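Local coordinates for disulfide isomerase DsbG N-terminal domain-containing protein (Helicobacter pylori, PDB 3TDG) that probably acts as a thiol-disulfide oxidoreductase related to DsbG, with a thioredoxin fold and likely reductase activity, at residues A191-L196 with T224-N229. Sequence-based numbering, arbitrary orientation.
Sequences AKKAAL and TQYDIN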
ATOM      1  N   ALA A 191     -26.783  -0.637  19.944  1.00 38.74           N
ATOM      2  CA  ALA A 191     -26.091   0.475  20.594  1.00 39.06           C
ATOM      3  C   ALA A 191     -26.778   0.871  21.910  1.00 39.32           C
ATOM      4  O   ALA A 191     -26.128   1.039  22.954  1.00 39.49           O
ATOM      5  CB  ALA A 191     -25.984   1.667  19.627  1.00 38.87           C
ATOM      6  N   LYS A 192     -28.102   0.967  21.864  1.00 39.19           N
ATOM      7  CA  LYS A 192     -28.887   1.320  23.037  1.00 39.61           C
ATOM      8  C   LYS A 192     -28.775   0.284  24.145  1.00 38.57           C
ATOM      9  O   LYS A 192     -28.586   0.621  25.307  1.00 38.90           O
ATOM     10  CB  LYS A 192     -30.348   1.517  22.616  1.00 40.26           C
ATOM     11  CG  LYS A 192     -31.258   1.969  23.715  1.00 43.56           C
ATOM     12  CD  LYS A 192     -32.503   2.672  23.136  1.00 49.01           C
ATOM     13  CE  LYS A 192     -33.657   2.631  24.143  1.00 52.21           C
ATOM     14  NZ  LYS A 192     -33.213   2.917  25.559  1.00 54.83           N
ATOM     15  N   LYS A 193     -28.893  -0.988  23.797  1.00 38.02           N
ATOM     16  CA  LYS A 193     -28.694  -2.030  24.785  1.00 36.87           C
ATOM     17  C   LYS A 193     -27.259  -2.043  25.316  1.00 35.92           C
ATOM     18  O   LYS A 193     -27.043  -2.187  26.509  1.00 35.28           O
ATOM     19  CB  LYS A 193     -29.089  -3.396  24.210  1.00 37.56           C
ATOM     20  CG  LYS A 193     -30.618  -3.616  24.175  1.00 38.92           C
ATOM     21  CD  LYS A 193     -30.972  -5.092  24.065  1.00 41.57           C
ATOM     22  CE  LYS A 193     -32.523  -5.308  24.053  1.00 41.80           C
ATOM     23  NZ  LYS A 193     -32.849  -6.759  24.050  1.00 41.58           N
ATOM     24  N   ALA A 194     -26.273  -1.912  24.433  1.00 35.68           N
ATOM     25  CA  ALA A 194     -24.867  -1.822  24.884  1.00 35.57           C
ATOM     26  C   ALA A 194     -24.677  -0.669  25.884  1.00 35.76           C
ATOM     27  O   ALA A 194     -24.019  -0.840  26.910  1.00 36.31           O
ATOM     28  CB  ALA A 194     -23.920  -1.656  23.669  1.00 34.84           C
ATOM     29  N   ALA A 195     -25.286   0.488  25.593  1.00 35.95           N
ATOM     30  CA  ALA A 195     -25.256   1.658  26.505  1.00 36.47           C
ATOM     31  C   ALA A 195     -25.833   1.373  27.885  1.00 36.74           C
ATOM     32  O   ALA A 195     -25.241   1.726  28.904  1.00 36.79           O
ATOM     33  CB  ALA A 195     -25.962   2.887  25.855  1.00 36.15           C
ATOM     34  N   LEU A 196     -26.992   0.718  27.913  1.00 37.86           N
ATOM     35  CA  LEU A 196     -27.665   0.353  29.154  1.00 37.79           C
ATOM     36  C   LEU A 196     -26.830  -0.639  29.933  1.00 37.09           C
ATOM     37  O   LEU A 196     -26.754  -0.584  31.166  1.00 36.73           O
ATOM     38  CB  LEU A 196     -29.052  -0.265  28.841  1.00 38.55           C
ATOM     39  CG  LEU A 196     -30.124   0.640  28.198  1.00 41.73           C
ATOM     40  CD1 LEU A 196     -31.365  -0.162  27.687  1.00 44.11           C
ATOM     41  CD2 LEU A 196     -30.579   1.742  29.152  1.00 41.90           C
ATOM     42  N   THR A 224     -34.681 -11.239  24.306  1.00 43.67           N
ATOM     43  CA  THR A 224     -35.497 -10.717  23.218  1.00 45.04           C
ATOM     44  C   THR A 224     -36.753  -9.976  23.692  1.00 46.18           C
ATOM     45  O   THR A 224     -37.237  -9.076  23.008  1.00 46.23           O
ATOM     46  CB  THR A 224     -35.889 -11.873  22.259  1.00 44.92           C
ATOM     47  OG1 THR A 224     -34.698 -12.536  21.805  1.00 44.93           O
ATOM     48  CG2 THR A 224     -36.637 -11.359  21.057  1.00 44.20           C
ATOM     49  N   GLN A 225     -37.264 -10.334  24.864  1.00 48.48           N
ATOM     50  CA  GLN A 225     -38.471  -9.689  25.405  1.00 50.87           C
ATOM     51  C   GLN A 225     -38.174  -8.409  26.184  1.00 52.34           C
ATOM     52  O   GLN A 225     -39.105  -7.687  26.561  1.00 52.37           O
ATOM     53  CB  GLN A 225     -39.276 -10.668  26.268  1.00 51.16           C
ATOM     54  CG  GLN A 225     -39.888 -11.825  25.469  1.00 52.54           C
ATOM     55  CD  GLN A 225     -38.846 -12.840  25.002  1.00 53.00           C
ATOM     56  OE1 GLN A 225     -37.948 -13.219  25.757  1.00 55.72           O
ATOM     57  NE2 GLN A 225     -38.963 -13.282  23.756  1.00 51.77           N
ATOM     58  N   TYR A 226     -36.887  -8.124  26.420  1.00 53.61           N
ATOM     59  CA  TYR A 226     -36.497  -6.895  27.109  1.00 55.48           C
ATOM     60  C   TYR A 226     -36.945  -5.659  26.329  1.00 56.53           C
ATOM     61  O   TYR A 226     -36.459  -5.382  25.226  1.00 56.96           O
ATOM     62  CB  TYR A 226     -34.986  -6.843  27.381  1.00 55.74           C
ATOM     63  CG  TYR A 226     -34.575  -5.670  28.249  1.00 56.58           C
ATOM     64  CD1 TYR A 226     -34.661  -5.745  29.638  1.00 57.57           C
ATOM     65  CD2 TYR A 226     -34.114  -4.481  27.677  1.00 58.40           C
ATOM     66  CE1 TYR A 226     -34.298  -4.668  30.445  1.00 59.43           C
ATOM     67  CE2 TYR A 226     -33.747  -3.396  28.474  1.00 59.58           C
ATOM     68  CZ  TYR A 226     -33.837  -3.504  29.853  1.00 59.44           C
ATOM     69  OH  TYR A 226     -33.476  -2.443  30.646  1.00 62.34           O
ATOM     70  N   ASP A 227     -37.876  -4.926  26.921  1.00 57.68           N
ATOM     71  CA  ASP A 227     -38.477  -3.763  26.293  1.00 59.01           C
ATOM     72  C   ASP A 227     -37.493  -2.603  26.246  1.00 59.29           C
ATOM     73  O   ASP A 227     -37.409  -1.780  27.163  1.00 58.63           O
ATOM     74  CB  ASP A 227     -39.758  -3.358  27.035  1.00 59.73           C
ATOM     75  CG  ASP A 227     -40.677  -2.492  26.181  1.00 62.05           C
ATOM     76  OD1 ASP A 227     -40.206  -1.943  25.147  1.00 65.45           O
ATOM     77  OD2 ASP A 227     -41.876  -2.369  26.540  1.00 62.91           O
ATOM     78  N   ILE A 228     -36.762  -2.547  25.145  1.00 59.84           N
ATOM     79  CA  ILE A 228     -35.698  -1.586  24.978  1.00 60.31           C
ATOM     80  C   ILE A 228     -36.196  -0.122  24.933  1.00 60.90           C
ATOM     81  O   ILE A 228     -35.591   0.762  25.537  1.00 60.81           O
ATOM     82  CB  ILE A 228     -34.787  -1.993  23.765  1.00 60.75           C
ATOM     83  CG1 ILE A 228     -33.602  -1.038  23.619  1.00 59.39           C
ATOM     84  CG2 ILE A 228     -35.607  -2.203  22.473  1.00 60.27           C
ATOM     85  CD1 ILE A 228     -32.754  -0.975  24.874  1.00 60.31           C
ATOM     86  N   ASN A 229     -37.313   0.120  24.259  1.00 61.80           N
ATOM     87  CA  ASN A 229     -37.872   1.473  24.183  1.00 62.85           C
ATOM     88  C   ASN A 229     -38.473   1.989  25.495  1.00 63.10           C
ATOM     89  O   ASN A 229     -38.620   3.194  25.675  1.00 62.91           O
ATOM     90  CB  ASN A 229     -38.868   1.571  23.030  1.00 63.18           C
ATOM     91  CG  ASN A 229     -38.248   1.189  21.708  1.00 64.06           C
ATOM     92  OD1 ASN A 229     -38.804   0.395  20.954  1.00 66.14           O
ATOM     93  ND2 ASN A 229     -37.070   1.733  21.431  1.00 65.33           N
TER
HETATM   94  O   HOH W   1     -35.401  -6.414  22.924  1.00 46.31           O
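Ile228 drives its CD1 methyl among Lys192, Lys193 and Leu196 on one face of helix 188-206. Its chi1 (-177°) directs CG1 toward the helix, anti to the backbone N, and chi2 (57°) then sets CD1. Packing is tight where Lys193 CG lies 3.5 Å from Ile228 CD1; the 3.2 Å between Leu196 CD1 and Ile228 CD1 is unusually short and may be a coordinate effect. Lys192 and Ile228 reach toward each other tip to tip, and Lys192 CG lies 3.5 Å from Ile228 CD1. Lys192 NZ is hydrogen-bonded to Gln231 O further along the loop.

Lys193 suits its place by being long and amphipathic. Extended beyond CG, it slides past Tyr226 running the opposite way, with Lys193 CE 4.0 Å from Tyr226 CD2, an apolar ring carbon that suits a lysine methylene. The buried ammonium group is linked to Ile221 O directly and to Thr224 O and Tyr226 O through a water 2.8 Å from Lys193 NZ. The branched aliphatic end of Leu196 fits both the Ile228 methyl and the Tyr226 ring edge, its CD1 4.1 Å from Tyr226 CE2.

Lys193 also touches Pro157 and Met158, just before the Cys159/Cys162 pair, a CxxC pattern at a helix start. The contact thus ties a loop to the helical part of a thioredoxin-fold domain, consistent with the helical insertion of DsbC/DsbG-like proteins.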